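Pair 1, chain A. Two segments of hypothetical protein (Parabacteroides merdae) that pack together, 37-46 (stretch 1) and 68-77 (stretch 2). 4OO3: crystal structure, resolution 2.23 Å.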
# COMPACT_ATOMS: atom_id res chain seq x y z
N LYS A 37 24.81 5.72 -8.73
CA LYS A 37 24.98 4.27 -8.86
C LYS A 37 25.51 3.61 -7.59
O LYS A 37 25.29 2.42 -7.39
CB LYS A 37 25.89 3.93 -10.03
CG LYS A 37 25.14 3.72 -11.34
CD LYS A 37 24.52 4.99 -11.88
CE LYS A 37 23.79 4.68 -13.18
NZ LYS A 37 23.42 5.91 -13.92
N ASP A 38 26.20 4.38 -6.75
CA ASP A 38 26.75 3.88 -5.49
C ASP A 38 25.64 3.88 -4.45
O ASP A 38 25.08 4.93 -4.13
CB ASP A 38 27.92 4.74 -5.00
CG ASP A 38 29.15 4.64 -5.88
OD1 ASP A 38 29.35 3.60 -6.55
OD2 ASP A 38 29.95 5.59 -5.90
N VAL A 39 25.35 2.71 -3.92
CA VAL A 39 24.28 2.54 -2.95
C VAL A 39 24.84 1.92 -1.67
O VAL A 39 25.57 0.93 -1.71
CB VAL A 39 23.14 1.67 -3.54
CG1 VAL A 39 22.07 1.38 -2.49
CG2 VAL A 39 22.54 2.36 -4.75
N TYR A 40 24.48 2.49 -0.53
CA TYR A 40 25.02 2.07 0.75
C TYR A 40 24.02 1.20 1.50
O TYR A 40 22.93 1.65 1.85
CB TYR A 40 25.43 3.31 1.55
CG TYR A 40 26.48 4.11 0.81
CD1 TYR A 40 27.82 3.77 0.90
CD2 TYR A 40 26.13 5.17 -0.02
CE1 TYR A 40 28.80 4.47 0.21
CE2 TYR A 40 27.11 5.88 -0.72
CZ TYR A 40 28.43 5.52 -0.60
OH TYR A 40 29.42 6.20 -1.27
N VAL A 41 24.39 -0.06 1.72
CA VAL A 41 23.55 -1.02 2.43
C VAL A 41 24.10 -1.27 3.85
O VAL A 41 25.29 -1.53 4.02
CB VAL A 41 23.50 -2.37 1.67
CG1 VAL A 41 22.75 -3.43 2.47
CG2 VAL A 41 22.88 -2.19 0.29
N TYR A 42 23.22 -1.18 4.84
CA TYR A 42 23.54 -1.54 6.22
C TYR A 42 22.48 -2.51 6.72
O TYR A 42 21.28 -2.21 6.70
CB TYR A 42 23.55 -0.31 7.12
CG TYR A 42 24.55 0.73 6.71
CD1 TYR A 42 24.25 1.64 5.71
CD2 TYR A 42 25.81 0.79 7.30
CE1 TYR A 42 25.17 2.60 5.31
CE2 TYR A 42 26.74 1.74 6.90
CZ TYR A 42 26.40 2.64 5.90
OH TYR A 42 27.29 3.60 5.49
N ALA A 43 22.91 -3.66 7.21
CA ALA A 43 21.97 -4.70 7.60
C ALA A 43 22.63 -5.72 8.51
O ALA A 43 23.83 -5.92 8.44
CB ALA A 43 21.42 -5.39 6.36
N PRO A 44 21.83 -6.39 9.35
CA PRO A 44 22.40 -7.56 9.99
C PRO A 44 22.71 -8.63 8.94
O PRO A 44 22.11 -8.62 7.85
CB PRO A 44 21.29 -8.02 10.94
CG PRO A 44 20.03 -7.55 10.29
CD PRO A 44 20.38 -6.28 9.57
N THR A 45 23.65 -9.51 9.24
CA THR A 45 23.95 -10.63 8.36
C THR A 45 22.71 -11.52 8.29
O THR A 45 21.90 -11.52 9.20
CB THR A 45 25.10 -11.49 8.91
OG1 THR A 45 24.77 -11.94 10.23
CG2 THR A 45 26.41 -10.69 8.97
N GLY A 46 22.55 -12.25 7.19
CA GLY A 46 21.49 -13.24 7.11
C GLY A 46 20.71 -13.27 5.82
O GLY A 46 21.04 -12.59 4.85
N ALA A 68 23.20 -0.63 -13.24
CA ALA A 68 24.63 -0.66 -12.93
C ALA A 68 24.87 -0.22 -11.48
O ALA A 68 25.73 0.62 -11.22
CB ALA A 68 25.40 0.23 -13.90
N TRP A 69 24.12 -0.82 -10.54
CA TRP A 69 24.24 -0.44 -9.13
C TRP A 69 25.51 -1.00 -8.52
O TRP A 69 25.86 -2.16 -8.75
CB TRP A 69 23.05 -0.95 -8.32
CG TRP A 69 21.75 -0.48 -8.84
CD1 TRP A 69 20.78 -1.25 -9.41
CD2 TRP A 69 21.26 0.86 -8.85
NE1 TRP A 69 19.72 -0.47 -9.77
CE2 TRP A 69 19.98 0.83 -9.44
CE3 TRP A 69 21.76 2.09 -8.41
CZ2 TRP A 69 19.20 1.98 -9.61
CZ3 TRP A 69 20.99 3.22 -8.58
CH2 TRP A 69 19.72 3.16 -9.18
N ASN A 70 26.19 -0.15 -7.75
CA ASN A 70 27.34 -0.56 -6.96
C ASN A 70 26.94 -0.63 -5.48
O ASN A 70 26.85 0.40 -4.81
CB ASN A 70 28.48 0.42 -7.15
CG ASN A 70 29.70 0.06 -6.33
OD1 ASN A 70 29.96 -1.11 -6.05
ND2 ASN A 70 30.45 1.08 -5.94
N GLU A 71 26.70 -1.84 -5.00
CA GLU A 71 26.23 -2.03 -3.63
C GLU A 71 27.42 -2.08 -2.67
O GLU A 71 28.15 -3.07 -2.63
CB GLU A 71 25.38 -3.30 -3.55
CG GLU A 71 24.17 -3.30 -4.47
CD GLU A 71 23.06 -2.39 -4.00
OE1 GLU A 71 22.58 -2.58 -2.87
OE2 GLU A 71 22.65 -1.50 -4.77
N ILE A 72 27.61 -1.00 -1.93
CA ILE A 72 28.64 -0.94 -0.91
C ILE A 72 28.02 -1.41 0.40
O ILE A 72 27.29 -0.68 1.04
CB ILE A 72 29.19 0.49 -0.75
CG1 ILE A 72 29.73 0.99 -2.10
CG2 ILE A 72 30.29 0.51 0.30
CD1 ILE A 72 29.83 2.50 -2.20
N VAL A 73 28.33 -2.64 0.78
CA VAL A 73 27.59 -3.35 1.82
C VAL A 73 28.32 -3.36 3.15
O VAL A 73 29.53 -3.56 3.21
CB VAL A 73 27.33 -4.81 1.40
CG1 VAL A 73 26.58 -5.56 2.49
CG2 VAL A 73 26.58 -4.85 0.07
N TYR A 74 27.57 -3.13 4.22
CA TYR A 74 28.03 -3.36 5.58
C TYR A 74 27.05 -4.26 6.31
O TYR A 74 25.87 -3.90 6.47
CB TYR A 74 28.16 -2.06 6.36
CG TYR A 74 28.66 -2.34 7.75
CD1 TYR A 74 30.02 -2.41 8.01
CD2 TYR A 74 27.77 -2.60 8.80
CE1 TYR A 74 30.49 -2.69 9.28
CE2 TYR A 74 28.23 -2.88 10.07
CZ TYR A 74 29.59 -2.92 10.30
OH TYR A 74 30.06 -3.21 11.55
N THR A 75 27.52 -5.42 6.77
CA THR A 75 26.69 -6.28 7.60
C THR A 75 27.35 -6.48 8.96
O THR A 75 28.55 -6.66 9.06
CB THR A 75 26.38 -7.63 6.91
OG1 THR A 75 27.60 -8.30 6.57
CG2 THR A 75 25.57 -7.40 5.65
N GLY A 76 26.53 -6.41 10.00
CA GLY A 76 27.00 -6.55 11.38
C GLY A 76 25.88 -6.21 12.35
O GLY A 76 24.88 -5.60 11.96
N ASP A 77 26.03 -6.61 13.60
CA ASP A 77 25.05 -6.28 14.65
C ASP A 77 24.84 -4.77 14.79
O ASP A 77 23.74 -4.32 15.10
CB ASP A 77 25.50 -6.84 16.00
CG ASP A 77 25.51 -8.35 16.04
OD1 ASP A 77 24.55 -8.99 15.55
OD2 ASP A 77 26.49 -8.91 16.59
O HOH W 1 27.40 0.48 3.52

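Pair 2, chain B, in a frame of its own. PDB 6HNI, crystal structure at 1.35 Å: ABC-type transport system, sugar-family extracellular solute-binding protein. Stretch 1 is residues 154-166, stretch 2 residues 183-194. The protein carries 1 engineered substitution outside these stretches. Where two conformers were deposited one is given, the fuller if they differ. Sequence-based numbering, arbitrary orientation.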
# COMPACT_ATOMS: atom_id res chain seq x y z
N LYS B 154 -9.66 -25.67 -3.07
CA LYS B 154 -9.06 -26.55 -4.08
C LYS B 154 -8.17 -25.83 -5.08
O LYS B 154 -7.64 -26.46 -5.98
CB LYS B 154 -10.14 -27.37 -4.85
CG LYS B 154 -11.11 -28.17 -3.97
CD LYS B 154 -10.36 -29.06 -2.98
CE LYS B 154 -11.28 -30.10 -2.36
NZ LYS B 154 -10.52 -31.19 -1.68
N ALA B 155 -7.97 -24.52 -4.92
CA ALA B 155 -7.21 -23.74 -5.88
C ALA B 155 -5.79 -24.23 -5.85
O ALA B 155 -5.27 -24.56 -4.78
CB ALA B 155 -7.25 -22.24 -5.55
N LYS B 156 -5.19 -24.32 -7.04
CA LYS B 156 -3.78 -24.71 -7.16
C LYS B 156 -2.94 -23.70 -7.93
O LYS B 156 -1.73 -23.76 -7.84
CB LYS B 156 -3.63 -26.10 -7.80
CG LYS B 156 -4.21 -27.24 -6.95
CD LYS B 156 -3.35 -27.61 -5.72
CE LYS B 156 -2.33 -28.75 -5.99
NZ LYS B 156 -1.19 -28.88 -4.99
N THR B 157 -3.59 -22.83 -8.71
CA THR B 157 -2.89 -21.87 -9.56
C THR B 157 -3.32 -20.46 -9.21
O THR B 157 -4.49 -20.13 -9.28
CB THR B 157 -3.13 -22.13 -11.09
OG1 THR B 157 -2.73 -23.47 -11.44
CG2 THR B 157 -2.30 -21.17 -11.91
N ILE B 158 -2.33 -19.65 -8.85
CA ILE B 158 -2.53 -18.27 -8.37
C ILE B 158 -1.99 -17.33 -9.46
O ILE B 158 -0.83 -17.43 -9.83
CB ILE B 158 -1.74 -18.01 -7.06
CG1 ILE B 158 -2.18 -19.01 -5.98
CG2 ILE B 158 -1.94 -16.57 -6.59
CD1 ILE B 158 -1.27 -19.06 -4.79
N GLY B 159 -2.83 -16.41 -9.93
CA GLY B 159 -2.35 -15.35 -10.79
C GLY B 159 -1.91 -14.11 -9.99
O GLY B 159 -2.47 -13.84 -8.92
N VAL B 160 -1.01 -13.38 -10.58
CA VAL B 160 -0.61 -12.06 -10.01
C VAL B 160 -0.30 -11.11 -11.16
O VAL B 160 0.58 -11.38 -11.99
CB VAL B 160 0.57 -12.22 -9.03
CG1 VAL B 160 1.84 -12.74 -9.64
CG2 VAL B 160 0.84 -10.87 -8.38
N MET B 161 -1.02 -10.00 -11.21
CA MET B 161 -0.72 -8.88 -12.10
C MET B 161 -0.11 -7.76 -11.26
O MET B 161 -0.61 -7.45 -10.17
CB MET B 161 -1.99 -8.42 -12.85
CG MET B 161 -1.74 -7.32 -13.83
SD MET B 161 -3.09 -7.07 -15.01
CE MET B 161 -4.34 -6.48 -13.89
N TYR B 162 0.95 -7.16 -11.79
CA TYR B 162 1.67 -6.12 -11.01
C TYR B 162 2.46 -5.25 -11.96
O TYR B 162 2.73 -5.62 -13.13
CB TYR B 162 2.58 -6.80 -10.04
CG TYR B 162 3.72 -7.56 -10.62
CD1 TYR B 162 3.52 -8.82 -11.23
CD2 TYR B 162 4.99 -7.03 -10.65
CE1 TYR B 162 4.57 -9.51 -11.78
CE2 TYR B 162 6.05 -7.72 -11.20
CZ TYR B 162 5.84 -8.98 -11.76
OH TYR B 162 6.91 -9.65 -12.28
N ASN B 163 2.89 -4.11 -11.47
CA ASN B 163 3.72 -3.12 -12.17
C ASN B 163 5.18 -3.52 -12.04
O ASN B 163 5.74 -3.46 -10.95
CB ASN B 163 3.49 -1.73 -11.53
CG ASN B 163 4.15 -0.60 -12.28
OD1 ASN B 163 4.94 -0.82 -13.22
ND2 ASN B 163 3.88 0.64 -11.83
N THR B 164 5.84 -3.85 -13.15
CA THR B 164 7.23 -4.27 -13.11
C THR B 164 8.17 -3.13 -12.71
O THR B 164 9.31 -3.39 -12.37
CB THR B 164 7.67 -4.88 -14.44
OG1 THR B 164 7.49 -3.92 -15.48
CG2 THR B 164 6.85 -6.11 -14.75
N SER B 165 7.68 -1.89 -12.75
CA SER B 165 8.44 -0.72 -12.28
C SER B 165 8.40 -0.44 -10.79
O SER B 165 9.11 0.45 -10.37
CB SER B 165 7.94 0.55 -12.97
OG SER B 165 8.11 0.45 -14.35
N GLU B 166 7.57 -1.13 -10.02
CA GLU B 166 7.46 -0.91 -8.58
C GLU B 166 8.27 -1.95 -7.82
O GLU B 166 7.93 -3.15 -7.78
CB GLU B 166 5.98 -0.93 -8.16
CG GLU B 166 5.17 0.31 -8.60
CD GLU B 166 3.69 0.29 -8.15
OE1 GLU B 166 3.43 0.01 -6.94
OE2 GLU B 166 2.78 0.56 -9.01
N ASN B 183 4.38 -24.73 -0.87
CA ASN B 183 3.03 -25.16 -0.48
C ASN B 183 2.20 -25.74 -1.63
O ASN B 183 1.01 -25.94 -1.51
CB ASN B 183 2.32 -23.99 0.20
CG ASN B 183 2.92 -23.67 1.55
OD1 ASN B 183 2.96 -24.52 2.44
ND2 ASN B 183 3.43 -22.46 1.70
N GLY B 184 2.87 -26.03 -2.73
CA GLY B 184 2.23 -26.81 -3.83
C GLY B 184 1.34 -26.02 -4.77
O GLY B 184 0.42 -26.59 -5.38
N PHE B 185 1.61 -24.72 -4.94
CA PHE B 185 0.88 -23.87 -5.91
C PHE B 185 1.77 -23.51 -7.09
O PHE B 185 3.01 -23.47 -6.99
CB PHE B 185 0.45 -22.55 -5.23
CG PHE B 185 -0.51 -22.73 -4.13
CD1 PHE B 185 -1.85 -22.78 -4.36
CD2 PHE B 185 -0.06 -22.83 -2.83
CE1 PHE B 185 -2.77 -22.94 -3.31
CE2 PHE B 185 -0.94 -23.02 -1.79
CZ PHE B 185 -2.29 -23.05 -2.02
N LYS B 186 1.09 -23.25 -8.20
CA LYS B 186 1.65 -22.66 -9.42
C LYS B 186 1.34 -21.15 -9.41
O LYS B 186 0.26 -20.75 -9.01
CB LYS B 186 1.00 -23.30 -10.64
CG LYS B 186 1.51 -22.80 -11.98
CD LYS B 186 1.15 -23.82 -13.06
CE LYS B 186 1.65 -23.40 -14.41
NZ LYS B 186 0.70 -22.44 -15.00
N VAL B 187 2.27 -20.33 -9.88
CA VAL B 187 2.01 -18.90 -9.99
C VAL B 187 2.09 -18.52 -11.47
O VAL B 187 3.04 -18.91 -12.15
CB VAL B 187 3.05 -18.06 -9.22
CG1 VAL B 187 2.86 -16.55 -9.42
CG2 VAL B 187 2.98 -18.44 -7.77
N VAL B 188 1.11 -17.79 -11.95
CA VAL B 188 1.13 -17.20 -13.29
C VAL B 188 1.23 -15.67 -13.14
O VAL B 188 0.33 -15.05 -12.55
CB VAL B 188 -0.14 -17.57 -14.06
CG1 VAL B 188 -0.09 -16.96 -15.45
CG2 VAL B 188 -0.29 -19.07 -14.16
N GLU B 189 2.32 -15.11 -13.63
CA GLU B 189 2.59 -13.68 -13.54
C GLU B 189 2.17 -12.92 -14.76
O GLU B 189 2.36 -13.43 -15.91
CB GLU B 189 4.08 -13.40 -13.40
CG GLU B 189 4.72 -13.94 -12.18
CD GLU B 189 6.22 -13.71 -12.22
OE1 GLU B 189 6.68 -12.54 -12.33
OE2 GLU B 189 6.96 -14.70 -12.16
N LYS B 190 1.63 -11.72 -14.55
CA LYS B 190 1.39 -10.80 -15.65
C LYS B 190 1.96 -9.43 -15.26
O LYS B 190 1.33 -8.63 -14.56
CB LYS B 190 -0.09 -10.74 -16.00
CG LYS B 190 -0.44 -9.87 -17.19
CD LYS B 190 0.19 -10.40 -18.46
CE LYS B 190 -0.28 -9.65 -19.72
NZ LYS B 190 0.59 -9.87 -20.91
N GLY B 191 3.19 -9.19 -15.68
CA GLY B 191 3.84 -7.93 -15.49
C GLY B 191 3.37 -6.90 -16.49
O GLY B 191 3.42 -7.16 -17.71
N ILE B 192 2.94 -5.74 -15.99
CA ILE B 192 2.56 -4.60 -16.82
C ILE B 192 3.29 -3.33 -16.36
O ILE B 192 3.97 -3.34 -15.32
CB ILE B 192 1.03 -4.39 -16.78
CG1 ILE B 192 0.57 -4.01 -15.35
CG2 ILE B 192 0.30 -5.63 -17.34
CD1 ILE B 192 -0.86 -3.55 -15.29
N THR B 193 3.18 -2.25 -17.13
CA THR B 193 3.79 -0.97 -16.78
C THR B 193 2.87 0.22 -16.90
O THR B 193 3.26 1.28 -16.44
CB THR B 193 5.05 -0.66 -17.62
OG1 THR B 193 4.72 -0.68 -19.00
CG2 THR B 193 6.14 -1.65 -17.35
N THR B 194 1.67 0.05 -17.44
CA THR B 194 0.74 1.15 -17.69
C THR B 194 -0.68 0.72 -17.35
O THR B 194 -1.04 -0.49 -17.46
CB THR B 194 0.77 1.61 -19.17
OG1 THR B 194 0.26 0.56 -19.97
CG2 THR B 194 2.16 1.94 -19.60
O HOH W 2 0.15 -26.63 -8.15
O HOH W 3 -1.29 -26.96 -2.07
O HOH W 4 5.57 1.46 -14.98

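Both pairs are two parallel strands joined edge to edge, and the evidence for a common geometry is direct. Over N, CA and C of 14 central residues, pair 2 superposes on pair 1 with an RMSD of 0.4 Å. The strand axes approach to 4.7 Å in pair 1 and 4.6 Å in pair 2, with signed crossing angles of -25° and -22°. D38(A) matches T157(B) and N70(A) matches K186(B), and the register then runs without a slip.

The hydrogen-bond ladder follows that register. In pair 1, V39(A) N donates to N70(A) O (2.9 Å) and I72(A) N to V39(A) O (2.8 Å); in pair 2, I158(B) N donates to K186(B) O (2.8 Å) and V188(B) N to I158(B) O (2.9 Å). One residue of the first strand thus bonds to the two residues flanking its partner, as parallel pairing requires. The ladder ends differently. G76(A) N reaches A43(A) O at 3.2 Å, and the matching bond from I192(B) N to Y162(B) O is 2.9 Å, but pair 2 adds a rung, T164(B) N to I192(B) O at 2.9 Å. In pair 1 the equivalent atoms, T45(A) N and G76(A) O, form no hydrogen bond.

The side chains diverge clearly on the face carrying D38(A), Y40(A) and Y42(A). At the first position pair 1 uses polarity: N70(A) ND2 donates to D38(A) OD1 at 2.8 Å. T157(B), the counterpart of D38(A), has no such hydrogen bond across the stretches and places CG2 3.7 Å from V188(B) CG2. One bridge on, Y40(A) lays its ring beside I72(A), CE1 to CD1 3.3 Å, whereas the matching G159(B) offers only backbone, its CA 3.2 Å from V188(B) O in a CA-H...O contact. Further along, Y42(A) CD2 meets Y74(A) CB at 3.8 Å; M161(B) and K190(B) occupy these sites, and M161(B) CG instead lies 4.1 Å from I192(B) CD1.

On the other face, V39(A) and I158(B) coincide, with side-chain centres 0.6 Å apart, and each meets an aromatic residue preceding the second strand: V39(A) CG2 to W69(A) CE3 and I158(B) CD1 to F185(B) CD1, both 3.8 Å. The next site differs in chemistry. E71(A) folds back, with chi1 and chi2 both m, bringing OE1 to 3.2 Å from V41(A) CG2; V187(B) makes an apolar contact there, CG1 to V160(B) CG1 at 4.0 Å.

The A43(A) and Y162(B) sites also differ sharply in size. A43(A) CB comes no closer to the second stretch than 4.7 Å, to T75(A) CG2. Y162(B) reaches across, its OH donating to E189(B) OE1 (2.9 Å), while G191(B) CA sits over one face of its ring. An ideal CB on G191(B) would lie 2.6 Å from T164(B) CG2, a clash, so the bare glycine leaves room for that methyl. The matching T75(A) does carry a side chain, its OG1 3.6 Å from T45(A) CG2.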